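Local coordinates for guanylate kinase (Coxiella burnetii, PDB 3TR0), which catalyses the ATP-dependent phosphorylation of GMP to GDP and so probably serves to recycle GMP and, indirectly, cGMP, at residues Tyr166-Asp171 and Val177-His182; Ser22-Leu27 and Asp99-Ile104; Arg110-Arg113 and Pro118-Ser121; Lys29-Ile34 and Ala186-Arg191; Val193-Lys196 and Leu201-Glu204. All coordinates share one frame; numbering follows the deposited sequence. Where two conformers were deposited one is given.

Contact 1: residues Tyr166-Asp171 and Val177-His182; sequences YLVVND and VQNLIH
V168 meets helix 173-187 with both of its methyl groups, each finding a different partner on that helix. CG2 lies 4.2 Å from CD2 of L180, an apolar pair, while CG1 comes to 4.1 Å from CB of N179. The split follows from the valine torsion: at chi1 177°, CG1 is anti to the backbone N and reaches the asparagine, and CG2, anti to the carbonyl carbon, is left for the leucine. L180 does not aim its CB at the strand; the CD2 branch at its end comes nearer. This is the denser half of a contact that buries a modest 119 Å² in all, summed over both segments.

The other half is loose. No direct hydrogen bond joins the two segments, and beyond the N179 CB the link passes through a water. That water donates to O of V169 at 2.8 Å and accepts a weak bond from ND2 of N179, also at 2.8 Å. The carboxamide is thus turned with its nitrogen to the water, whereas OD1 lies in plane at the edge of the H182 ring, three residues further along the same helix.

Strand 166-169 is an edge strand of the parallel five-stranded sheet within this chain, and the helix that follows it folds back over the face of that sheet. L167 O accepts a hydrogen bond from Q194 NE2 of the second subunit. Within the chain, V168 and L180 both also touch I122 of the adjacent strand 120-125, and I181 packs on L27 and A30 of helix 20-30.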
# COMPACT_ATOMS: atom_id res chain seq x y z
N TYR A 166 7.43 -3.26 -4.81
CA TYR A 166 6.51 -2.69 -5.78
C TYR A 166 7.23 -2.45 -7.08
O TYR A 166 8.43 -2.17 -7.08
CB TYR A 166 5.97 -1.35 -5.27
CG TYR A 166 5.18 -1.46 -3.99
CD1 TYR A 166 3.83 -1.81 -4.01
CD2 TYR A 166 5.78 -1.23 -2.76
CE1 TYR A 166 3.10 -1.92 -2.83
CE2 TYR A 166 5.06 -1.35 -1.58
CZ TYR A 166 3.73 -1.69 -1.62
OH TYR A 166 3.03 -1.79 -0.44
N LEU A 167 6.49 -2.54 -8.18
CA LEU A 167 7.01 -2.16 -9.49
C LEU A 167 6.13 -1.06 -10.08
O LEU A 167 4.91 -1.18 -10.09
CB LEU A 167 7.03 -3.37 -10.44
CG LEU A 167 7.72 -4.65 -9.97
CD1 LEU A 167 7.64 -5.70 -11.07
CD2 LEU A 167 9.17 -4.39 -9.60
N VAL A 168 6.75 0.01 -10.55
CA VAL A 168 6.01 1.11 -11.17
C VAL A 168 6.60 1.44 -12.53
O VAL A 168 7.81 1.61 -12.64
CB VAL A 168 6.05 2.38 -10.30
CG1 VAL A 168 5.33 3.51 -11.01
CG2 VAL A 168 5.42 2.11 -8.94
N VAL A 169 5.76 1.52 -13.56
CA VAL A 169 6.24 1.81 -14.91
C VAL A 169 6.18 3.31 -15.18
O VAL A 169 5.14 3.94 -14.99
CB VAL A 169 5.42 1.08 -16.00
CG1 VAL A 169 6.03 1.31 -17.39
CG2 VAL A 169 5.35 -0.41 -15.70
N ASN A 170 7.30 3.88 -15.61
CA ASN A 170 7.33 5.30 -15.95
C ASN A 170 7.04 5.54 -17.42
O ASN A 170 7.93 5.91 -18.19
CB ASN A 170 8.67 5.94 -15.58
CG ASN A 170 8.67 7.44 -15.80
OD1 ASN A 170 7.62 8.05 -15.97
ND2 ASN A 170 9.86 8.04 -15.80
N ASP A 171 5.79 5.32 -17.81
CA ASP A 171 5.36 5.55 -19.19
C ASP A 171 4.58 6.85 -19.30
O ASP A 171 4.55 7.48 -20.36
CB ASP A 171 4.53 4.37 -19.70
CG ASP A 171 3.30 4.10 -18.85
OD1 ASP A 171 3.22 4.60 -17.71
OD2 ASP A 171 2.40 3.36 -19.32
N VAL A 177 3.92 9.22 -10.86
CA VAL A 177 3.95 9.98 -9.61
C VAL A 177 2.76 9.58 -8.74
O VAL A 177 2.91 9.30 -7.56
CB VAL A 177 3.92 11.50 -9.85
CG1 VAL A 177 3.82 12.25 -8.53
CG2 VAL A 177 5.17 11.93 -10.62
N GLN A 178 1.56 9.55 -9.34
CA GLN A 178 0.37 9.18 -8.58
C GLN A 178 0.48 7.77 -7.98
O GLN A 178 -0.02 7.52 -6.89
CB GLN A 178 -0.89 9.27 -9.45
CG GLN A 178 -2.17 8.88 -8.72
CD GLN A 178 -2.48 9.79 -7.54
OE1 GLN A 178 -2.88 10.94 -7.72
NE2 GLN A 178 -2.29 9.28 -6.32
N ASN A 179 1.14 6.86 -8.69
CA ASN A 179 1.34 5.52 -8.16
C ASN A 179 2.31 5.50 -6.98
O ASN A 179 2.10 4.77 -6.01
CB ASN A 179 1.78 4.56 -9.26
CG ASN A 179 0.64 4.16 -10.17
OD1 ASN A 179 -0.51 4.11 -9.74
ND2 ASN A 179 0.95 3.88 -11.42
N LEU A 180 3.36 6.30 -7.07
CA LEU A 180 4.27 6.45 -5.95
C LEU A 180 3.52 7.00 -4.73
O LEU A 180 3.74 6.58 -3.60
CB LEU A 180 5.45 7.36 -6.33
CG LEU A 180 6.35 6.80 -7.44
CD1 LEU A 180 7.40 7.81 -7.90
CD2 LEU A 180 7.01 5.51 -6.96
N ILE A 181 2.61 7.94 -4.98
CA ILE A 181 1.81 8.52 -3.90
C ILE A 181 0.91 7.47 -3.24
O ILE A 181 0.79 7.44 -2.02
CB ILE A 181 0.96 9.71 -4.40
CG1 ILE A 181 1.86 10.87 -4.80
CG2 ILE A 181 -0.04 10.14 -3.34
CD1 ILE A 181 1.13 12.00 -5.49
N HIS A 182 0.29 6.61 -4.05
CA HIS A 182 -0.50 5.51 -3.50
C HIS A 182 0.33 4.66 -2.54
O HIS A 182 -0.13 4.30 -1.46
CB HIS A 182 -1.06 4.60 -4.61
CG HIS A 182 -2.18 5.22 -5.40
ND1 HIS A 182 -3.16 6.00 -4.83
CD2 HIS A 182 -2.46 5.16 -6.72
CE1 HIS A 182 -4.00 6.39 -5.76
NE2 HIS A 182 -3.60 5.90 -6.92
O HOH W 1 2.66 4.10 -13.67

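Contact 2: residues Ser22-Leu27 and Asp99-Ile104; sequences SLVRAL and DVLLEI. With 5GP (guanosine-5'-monophosphate), chain D.
V24 and L27 of the helix that follows the P-loop lie against L101 and E103 of the parallel sheet, the helix-on-strand packing of a P-loop kinase core. The axes of helix 22-27 and strand 99-103 run at 172°, almost exactly antiparallel, 10.4 Å apart. V24 has CG1 anti to the backbone N (chi1 173°), which sets that methyl 4.1 Å from L101 CD1. L27 sends its CG the same way, and its CD2 reaches 3.9 Å from L101 CD2.

E103 approaches V24 from the opposite direction. Its chain is extended beyond CG, which brings OE2 against the valine, 3.2 Å from V24 CB and 3.3 Å from V24 CG2. These are van der Waals distances to carbon, with no hydrogen bond across the segments. The same side chain touches the P-loop residues, which are predicted to bind ATP.

E103 and I104 both belong to the GMP pocket observed in this crystal. I104 has chi1 at 58°, CG1 sitting between the backbone N and the carbonyl carbon; its other branch is thereby turned to the nucleotide, CG2 coming to 3.3 Å from N1 of the guanine.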
# COMPACT_ATOMS: atom_id res chain seq x y z
N SER A 22 13.58 12.61 -11.56
CA SER A 22 12.48 13.54 -11.78
C SER A 22 11.21 13.12 -11.06
O SER A 22 10.50 13.95 -10.50
CB SER A 22 12.21 13.71 -13.28
OG SER A 22 13.31 14.34 -13.91
N LEU A 23 10.91 11.82 -11.08
CA LEU A 23 9.74 11.29 -10.38
C LEU A 23 9.82 11.58 -8.89
O LEU A 23 8.86 12.06 -8.28
CB LEU A 23 9.62 9.79 -10.58
CG LEU A 23 9.18 9.27 -11.96
CD1 LEU A 23 9.25 7.75 -11.98
CD2 LEU A 23 7.78 9.76 -12.28
N VAL A 24 10.97 11.27 -8.30
CA VAL A 24 11.17 11.46 -6.87
C VAL A 24 11.04 12.92 -6.46
O VAL A 24 10.49 13.23 -5.40
CB VAL A 24 12.53 10.89 -6.42
CG1 VAL A 24 12.80 11.24 -4.97
CG2 VAL A 24 12.55 9.38 -6.60
N ARG A 25 11.53 13.82 -7.30
CA ARG A 25 11.43 15.25 -7.01
C ARG A 25 9.99 15.76 -7.03
O ARG A 25 9.61 16.61 -6.23
CB ARG A 25 12.32 16.07 -7.95
CG ARG A 25 13.79 15.91 -7.63
CD ARG A 25 14.68 16.68 -8.60
NE ARG A 25 16.08 16.58 -8.22
CZ ARG A 25 17.10 16.92 -9.00
NH1 ARG A 25 16.87 17.38 -10.23
NH2 ARG A 25 18.35 16.80 -8.57
N ALA A 26 9.18 15.22 -7.94
CA ALA A 26 7.77 15.56 -7.99
C ALA A 26 7.02 14.95 -6.81
O ALA A 26 6.10 15.56 -6.26
CB ALA A 26 7.15 15.10 -9.30
N LEU A 27 7.42 13.74 -6.42
CA LEU A 27 6.81 13.06 -5.29
C LEU A 27 6.90 13.90 -4.01
O LEU A 27 5.91 14.04 -3.28
CB LEU A 27 7.49 11.71 -5.06
CG LEU A 27 6.99 10.89 -3.86
CD1 LEU A 27 5.51 10.58 -4.01
CD2 LEU A 27 7.79 9.62 -3.73
N ASP A 99 9.33 10.65 6.87
CA ASP A 99 9.76 9.54 6.04
C ASP A 99 10.93 9.99 5.18
O ASP A 99 11.09 11.18 4.92
CB ASP A 99 8.60 9.05 5.16
CG ASP A 99 7.42 8.58 5.98
OD1 ASP A 99 7.58 7.58 6.71
OD2 ASP A 99 6.35 9.22 5.92
N VAL A 100 11.75 9.04 4.76
CA VAL A 100 12.92 9.37 3.97
C VAL A 100 12.94 8.57 2.68
O VAL A 100 12.72 7.36 2.70
CB VAL A 100 14.22 9.09 4.73
CG1 VAL A 100 15.43 9.28 3.81
CG2 VAL A 100 14.33 10.01 5.95
N LEU A 101 13.18 9.27 1.58
CA LEU A 101 13.33 8.62 0.29
C LEU A 101 14.80 8.36 0.00
O LEU A 101 15.62 9.27 0.11
CB LEU A 101 12.74 9.50 -0.81
CG LEU A 101 11.21 9.54 -0.83
CD1 LEU A 101 10.71 10.80 -1.49
CD2 LEU A 101 10.69 8.31 -1.54
N LEU A 102 15.12 7.12 -0.34
CA LEU A 102 16.49 6.76 -0.69
C LEU A 102 16.56 6.36 -2.16
O LEU A 102 16.04 5.31 -2.55
CB LEU A 102 16.99 5.61 0.19
CG LEU A 102 16.99 5.85 1.71
CD1 LEU A 102 17.33 4.56 2.46
CD2 LEU A 102 17.96 6.95 2.07
N GLU A 103 17.18 7.21 -2.97
CA GLU A 103 17.38 6.88 -4.38
C GLU A 103 18.71 6.16 -4.49
O GLU A 103 19.75 6.80 -4.65
CB GLU A 103 17.43 8.15 -5.22
CG GLU A 103 16.17 8.99 -5.18
CD GLU A 103 16.31 10.27 -5.99
OE1 GLU A 103 17.11 11.14 -5.59
OE2 GLU A 103 15.63 10.39 -7.03
N ILE A 104 18.68 4.84 -4.37
CA ILE A 104 19.90 4.05 -4.31
C ILE A 104 19.78 2.83 -5.21
O ILE A 104 18.68 2.47 -5.62
CB ILE A 104 20.21 3.61 -2.87
CG1 ILE A 104 19.04 2.80 -2.29
CG2 ILE A 104 20.49 4.82 -1.98
CD1 ILE A 104 19.27 2.34 -0.86
P 5GP D . 24.33 8.91 -11.25
O1P 5GP D . 23.79 10.22 -10.72
O2P 5GP D . 25.83 8.75 -11.34
O3P 5GP D . 23.70 8.64 -12.60
O5' 5GP D . 23.71 7.71 -10.42
C5' 5GP D . 24.24 6.40 -10.53
C4' 5GP D . 23.41 5.41 -9.75
O4' 5GP D . 23.99 5.24 -8.44
C3' 5GP D . 21.98 5.83 -9.46
O3' 5GP D . 21.11 5.60 -10.56
C2' 5GP D . 21.62 5.02 -8.22
O2' 5GP D . 21.17 3.73 -8.59
C1' 5GP D . 22.98 4.88 -7.52
N9 5GP D . 23.10 5.74 -6.33
C8 5GP D . 23.03 7.07 -6.23
N7 5GP D . 23.21 7.41 -4.93
C5 5GP D . 23.40 6.27 -4.23
C6 5GP D . 23.63 5.96 -2.89
O6 5GP D . 23.70 6.87 -2.02
N1 5GP D . 23.78 4.68 -2.53
C2 5GP D . 23.70 3.69 -3.43
N2 5GP D . 23.85 2.40 -3.05
N3 5GP D . 23.47 3.95 -4.72
C4 5GP D . 23.33 5.23 -5.13

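Contact 3: residues Arg110-Arg113 and Pro118-Ser121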
# COMPACT_ATOMS: atom_id res chain seq x y z
N ARG A 110 19.69 -3.81 -0.77
CA ARG A 110 19.94 -5.00 0.05
C ARG A 110 20.44 -4.63 1.44
O ARG A 110 20.04 -5.24 2.43
CB ARG A 110 20.93 -5.95 -0.65
CG ARG A 110 20.41 -6.61 -1.92
CD ARG A 110 21.39 -7.67 -2.42
NE ARG A 110 20.88 -8.41 -3.57
CZ ARG A 110 21.48 -9.49 -4.08
NH1 ARG A 110 22.60 -9.94 -3.54
NH2 ARG A 110 20.95 -10.11 -5.13
N GLN A 111 21.32 -3.64 1.51
CA GLN A 111 21.88 -3.20 2.80
C GLN A 111 20.81 -2.60 3.69
O GLN A 111 20.72 -2.92 4.88
CB GLN A 111 23.00 -2.19 2.58
CG GLN A 111 24.24 -2.76 1.91
CD GLN A 111 25.24 -1.69 1.56
OE1 GLN A 111 25.68 -0.92 2.41
NE2 GLN A 111 25.60 -1.62 0.28
N ILE A 112 19.99 -1.72 3.12
CA ILE A 112 18.94 -1.06 3.88
C ILE A 112 17.90 -2.05 4.40
O ILE A 112 17.46 -1.95 5.54
CB ILE A 112 18.26 0.04 3.04
CG1 ILE A 112 19.27 1.12 2.65
CG2 ILE A 112 17.10 0.66 3.82
CD1 ILE A 112 19.86 1.85 3.83
N ARG A 113 17.51 -3.01 3.56
CA ARG A 113 16.54 -4.02 3.97
C ARG A 113 17.01 -4.79 5.20
O ARG A 113 16.22 -5.11 6.09
CB ARG A 113 16.21 -4.99 2.84
CG ARG A 113 15.38 -4.39 1.72
CD ARG A 113 14.90 -5.45 0.74
NE ARG A 113 14.51 -4.84 -0.53
CZ ARG A 113 15.28 -4.81 -1.61
NH1 ARG A 113 16.47 -5.40 -1.59
NH2 ARG A 113 14.86 -4.22 -2.71
N PRO A 118 11.43 -2.58 8.27
CA PRO A 118 10.14 -2.04 7.81
C PRO A 118 10.24 -1.35 6.45
O PRO A 118 9.20 -1.06 5.85
CB PRO A 118 9.78 -1.01 8.88
CG PRO A 118 10.58 -1.41 10.08
CD PRO A 118 11.86 -1.94 9.53
N ALA A 119 11.46 -1.08 5.98
CA ALA A 119 11.65 -0.36 4.72
C ALA A 119 10.88 -0.97 3.54
O ALA A 119 10.84 -2.19 3.36
CB ALA A 119 13.13 -0.27 4.39
N LEU A 120 10.28 -0.10 2.73
CA LEU A 120 9.60 -0.53 1.52
C LEU A 120 10.44 -0.14 0.31
O LEU A 120 11.06 0.93 0.31
CB LEU A 120 8.21 0.12 1.41
CG LEU A 120 7.14 -0.34 2.42
CD1 LEU A 120 5.80 0.28 2.06
CD2 LEU A 120 7.05 -1.85 2.45
N SER A 121 10.48 -1.00 -0.70
CA SER A 121 11.29 -0.71 -1.88
C SER A 121 10.43 -0.71 -3.14
O SER A 121 9.53 -1.55 -3.30
CB SER A 121 12.47 -1.68 -1.98
OG SER A 121 12.03 -3.03 -2.07
O HOH W 2 12.05 -4.07 0.52
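This is a mixed contact, half polar and half apolar, between R113 and I112 of helix 106-115 and two residues of the next strand region, A119 just before strand 120-125 and S121 within it. It lies in a beta-alpha-beta crossover: strand 99-103 leads into the helix, the helix into strand 120-125, and the two parallel strands have strand 9-13 between them in the sheet.

The polar half is an arginine-serine bond. NH2 of R113 donates to OG of S121 at 3.1 Å with an N-H...O angle of 161°, and the oxygen is only 1° out of the guanidinium plane, so it is met at the edge of the group. The R113 chain runs extended from CG to NE, which carries the guanidinium past the apolar pair as far as the serine. A water closes the ring: it accepts from R113 NE at 2.8 Å and stands 2.8 Å from S121 OG in a second hydrogen bond. NE and NH2 are therefore both engaged along one edge, which should restrict rotation of the group. F164 adds a cation-pi contact to the same guanidinium.

In the apolar half, CG2 of I112 rests 4.1 Å from CB of A119. With CG2 anti to the backbone N, the ethyl branch of the isoleucine is directed away from the alanine.

I112 as a whole belongs to a wider apolar layer, touching L9 and I11 of strand 9-13 and L73 of strand 72-78. On the strand side, L120 bonds through its backbone to L9 and I11, and S121 to Y166, so strand 120-125 runs between strands 9-13 and 166-169.

Contact 4: residues Lys29-Ile34 and Ala186-Arg191; sequences KALAEI and AERLQR
R188 reaches across to the backbone of A32, and its NH2 donates to A32 O at 2.8 Å with an N-H...O angle of 149°. The nitrogen lies in the carbonyl plane, though the oxygen is tilted 17° from the guanidinium plane. NH1 adds a weak second bond to the same oxygen at 3.3 Å. E33 O lies close to NH2 as well, at 3.1 Å. Carbon atoms flank the group obliquely, with I34 CB 3.7 Å from NH2 and L31 CD2 4.1 Å from NH1. A water bridges the same pair of segments, accepting from A32 N at 2.8 Å and, more weakly, from NH1.

What positions this head group is an arginine chain extended from CG to NE and a second anchor: NE makes a salt bridge to D99 OD2. With NE bound to the carboxylate and NH2 to the carbonyl, the guanidinium is probably held in a fixed orientation. R188 itself sits in a type I turn from E187 to Q190.

The contact thus joins the turn at the C-terminal end of helix 173-187 to the link between helix 20-30 and strand 34-36. L31 and I34 both pack on I184 of helix 173-187, and E33 pairs through its backbone with D99, at the start of strand 99-103.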
# COMPACT_ATOMS: atom_id res chain seq x y z
N LYS A 29 7.18 17.01 -3.74
CA LYS A 29 6.40 18.23 -3.88
C LYS A 29 4.92 17.98 -3.61
O LYS A 29 4.20 18.87 -3.18
CB LYS A 29 6.59 18.83 -5.27
CG LYS A 29 7.61 19.96 -5.32
CD LYS A 29 8.84 19.60 -4.51
CE LYS A 29 9.74 20.81 -4.29
NZ LYS A 29 10.84 20.51 -3.34
N ALA A 30 4.49 16.75 -3.87
CA ALA A 30 3.09 16.38 -3.73
C ALA A 30 2.73 15.91 -2.32
O ALA A 30 1.57 16.01 -1.91
CB ALA A 30 2.73 15.31 -4.75
N LEU A 31 3.72 15.41 -1.59
CA LEU A 31 3.49 14.87 -0.25
C LEU A 31 4.17 15.69 0.83
O LEU A 31 5.20 16.32 0.60
CB LEU A 31 4.00 13.43 -0.17
CG LEU A 31 3.16 12.32 -0.80
CD1 LEU A 31 3.90 10.99 -0.69
CD2 LEU A 31 1.80 12.24 -0.14
N ALA A 32 3.58 15.67 2.02
CA ALA A 32 4.19 16.31 3.18
C ALA A 32 4.95 15.28 4.01
O ALA A 32 4.72 14.08 3.88
CB ALA A 32 3.13 17.01 4.02
N GLU A 33 5.84 15.77 4.86
CA GLU A 33 6.53 14.94 5.85
C GLU A 33 7.36 13.82 5.22
O GLU A 33 7.43 12.71 5.75
CB GLU A 33 5.54 14.37 6.86
CG GLU A 33 4.78 15.44 7.63
CD GLU A 33 3.79 14.87 8.63
OE1 GLU A 33 4.10 14.89 9.84
OE2 GLU A 33 2.71 14.40 8.20
N ILE A 34 7.99 14.12 4.09
CA ILE A 34 8.88 13.17 3.44
C ILE A 34 10.00 13.94 2.75
O ILE A 34 9.76 14.93 2.07
CB ILE A 34 8.12 12.25 2.45
CG1 ILE A 34 9.03 11.15 1.90
CG2 ILE A 34 7.49 13.05 1.33
CD1 ILE A 34 8.28 10.04 1.18
N ALA A 186 -0.42 4.49 1.40
CA ALA A 186 -0.89 3.23 1.97
C ALA A 186 -0.02 2.79 3.15
O ALA A 186 -0.52 2.29 4.15
CB ALA A 186 -0.93 2.13 0.91
N GLU A 187 1.30 2.97 3.02
CA GLU A 187 2.20 2.62 4.11
C GLU A 187 1.82 3.38 5.38
O GLU A 187 1.87 2.84 6.48
CB GLU A 187 3.65 2.95 3.74
CG GLU A 187 4.69 2.42 4.72
CD GLU A 187 4.92 3.32 5.93
OE1 GLU A 187 4.42 4.46 5.95
OE2 GLU A 187 5.61 2.87 6.87
N ARG A 188 1.42 4.63 5.20
CA ARG A 188 1.11 5.50 6.33
C ARG A 188 -0.22 5.16 6.97
O ARG A 188 -0.59 5.74 8.00
CB ARG A 188 1.11 6.96 5.88
CG ARG A 188 2.49 7.49 5.50
CD ARG A 188 2.38 8.84 4.81
NE ARG A 188 3.66 9.55 4.78
CZ ARG A 188 3.83 10.76 4.26
NH1 ARG A 188 2.80 11.40 3.72
NH2 ARG A 188 5.03 11.33 4.28
N LEU A 189 -0.95 4.23 6.36
CA LEU A 189 -2.22 3.77 6.91
C LEU A 189 -2.09 2.39 7.53
O LEU A 189 -3.07 1.83 8.01
CB LEU A 189 -3.30 3.74 5.82
CG LEU A 189 -3.67 5.05 5.13
CD1 LEU A 189 -4.44 4.80 3.84
CD2 LEU A 189 -4.48 5.94 6.06
N GLN A 190 -0.89 1.83 7.51
CA GLN A 190 -0.64 0.53 8.12
C GLN A 190 -0.91 0.56 9.62
O GLN A 190 -0.70 1.59 10.27
CB GLN A 190 0.80 0.09 7.89
CG GLN A 190 1.12 -0.23 6.44
CD GLN A 190 2.57 -0.62 6.24
OE1 GLN A 190 3.35 -0.67 7.19
NE2 GLN A 190 2.93 -0.91 5.00
N ARG A 191 -1.36 -0.56 10.17
CA ARG A 191 -1.70 -0.64 11.59
C ARG A 191 -0.53 -0.21 12.46
O ARG A 191 -0.72 0.51 13.44
CB ARG A 191 -2.11 -2.06 11.97
CG ARG A 191 -2.50 -2.19 13.44
CD ARG A 191 -2.34 -3.61 13.93
NE ARG A 191 -0.95 -4.03 13.94
CZ ARG A 191 -0.50 -5.14 13.36
NH1 ARG A 191 -1.34 -5.95 12.73
NH2 ARG A 191 0.79 -5.44 13.41
O HOH W 3 1.53 14.07 3.06

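Contact 5: residues Val193-Lys196 and Leu201-Glu204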
# COMPACT_ATOMS: atom_id res chain seq x y z
N VAL A 193 1.92 1.87 11.85
CA VAL A 193 2.05 3.32 11.79
C VAL A 193 0.90 4.00 12.51
O VAL A 193 1.09 5.00 13.21
CB VAL A 193 2.10 3.83 10.34
CG1 VAL A 193 2.04 5.35 10.32
CG2 VAL A 193 3.36 3.32 9.63
N GLN A 194 -0.31 3.48 12.33
CA GLN A 194 -1.51 4.09 12.90
C GLN A 194 -1.64 3.95 14.41
O GLN A 194 -2.26 4.78 15.07
CB GLN A 194 -2.76 3.56 12.20
CG GLN A 194 -2.90 4.01 10.75
CD GLN A 194 -3.28 5.47 10.62
OE1 GLN A 194 -2.61 6.35 11.15
NE2 GLN A 194 -4.38 5.74 9.93
N GLU A 195 -1.07 2.88 14.96
CA GLU A 195 -1.05 2.71 16.41
C GLU A 195 -0.43 3.94 17.05
O GLU A 195 -0.83 4.36 18.14
CB GLU A 195 -0.24 1.46 16.81
CG GLU A 195 -0.93 0.13 16.51
CD GLU A 195 -1.69 -0.43 17.70
OE1 GLU A 195 -2.29 0.37 18.45
OE2 GLU A 195 -1.69 -1.67 17.89
N LYS A 196 0.53 4.54 16.36
CA LYS A 196 1.23 5.72 16.87
C LYS A 196 0.46 7.00 16.56
O LYS A 196 0.15 7.78 17.46
CB LYS A 196 2.64 5.80 16.29
CG LYS A 196 3.53 4.62 16.64
CD LYS A 196 4.10 4.76 18.05
CE LYS A 196 4.88 3.52 18.46
NZ LYS A 196 3.99 2.33 18.61
N LEU A 201 -7.00 8.82 19.66
CA LEU A 201 -8.29 8.29 19.24
C LEU A 201 -8.49 6.87 19.73
O LEU A 201 -9.52 6.55 20.31
CB LEU A 201 -8.40 8.31 17.71
CG LEU A 201 -9.64 7.64 17.13
CD1 LEU A 201 -10.90 8.39 17.52
CD2 LEU A 201 -9.52 7.54 15.61
N LEU A 202 -7.50 6.01 19.50
CA LEU A 202 -7.58 4.63 19.95
C LEU A 202 -7.81 4.59 21.46
O LEU A 202 -8.51 3.71 21.96
CB LEU A 202 -6.33 3.84 19.55
CG LEU A 202 -6.18 3.53 18.05
CD1 LEU A 202 -4.77 3.08 17.71
CD2 LEU A 202 -7.20 2.49 17.61
N ALA A 203 -7.22 5.54 22.18
CA ALA A 203 -7.42 5.65 23.62
C ALA A 203 -8.90 5.88 23.94
O ALA A 203 -9.49 5.15 24.73
CB ALA A 203 -6.56 6.77 24.19
N GLU A 204 -9.49 6.90 23.33
CA GLU A 204 -10.91 7.18 23.48
C GLU A 204 -11.72 5.99 22.97
O GLU A 204 -12.62 5.50 23.65
CB GLU A 204 -11.30 8.44 22.71
CG GLU A 204 -10.34 9.61 22.91
CD GLU A 204 -10.68 10.79 22.02
OE1 GLU A 204 -11.76 11.40 22.22
OE2 GLU A 204 -9.88 11.11 21.12
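L202 of helix 199-204 leans on E195 of helix 191-197, and the meeting is made by one methyl group. From CB the leucine chain heads for the other helix, although CB itself touches nothing in residues 193-196. CG, anti to the carbonyl carbon (chi1 -70°), continues in that direction, still without a contact. The chain then divides. CD2 stays away from residues 193-196, while CD1 does the work: it is 3.7 Å from E195 OE1, 4.0 Å from E195 CA and 4.0 Å from Q194 O. The tip is therefore seated on a carboxylate oxygen, a backbone carbon and a carbonyl oxygen.

E195 comes to this point by a bend. Its CB points away from helix 199-204, but the chain turns at chi2 (-95°) and brings the carboxylate back, so that the two side chains cross at about a right angle. Two conformers of E195 were deposited and this geometry belongs to one of them.

The two helices follow each other directly in the chain, and the area between these segments is small, 86 Å². The polar ends of E195 and Q194 are bound by the second subunit: in the conformer given, E195 OE1 is hydrogen-bonded to Y161 OH and OE2 makes a salt bridge to K162, both of that subunit, while Q194 NE2 bonds to its L167 O. L202 packs on its L125.

No hydrogen bond joins the segments, and a methyl against oxygens gives only weak van der Waals attraction. The chemistry thus implies that the contact alone is weak, and that the directional polar bonds of E195 and Q194 go to the second subunit.

From the N terminus, helix 20-30 supplies the first segment of contact 2 and, through its last residues and those that follow, that of contact 4. Contact 2 closes first, at strand 99-103, tying helix 20-30 to the sheet. Contact 3 then closes a short loop between helix 106-115 and strand 120-125, and contact 1 another between strand 166-169 and helix 173-187. Both are nested inside the long loop that contact 4 closes at residue range 186-191. Contacts 2 and 4 cross, their segments alternating, and they touch through strand 99-103. Contact 5 follows in series at the C terminus, linking helices 191-197 and 199-204; like contacts 1 and 4, it touches the second subunit.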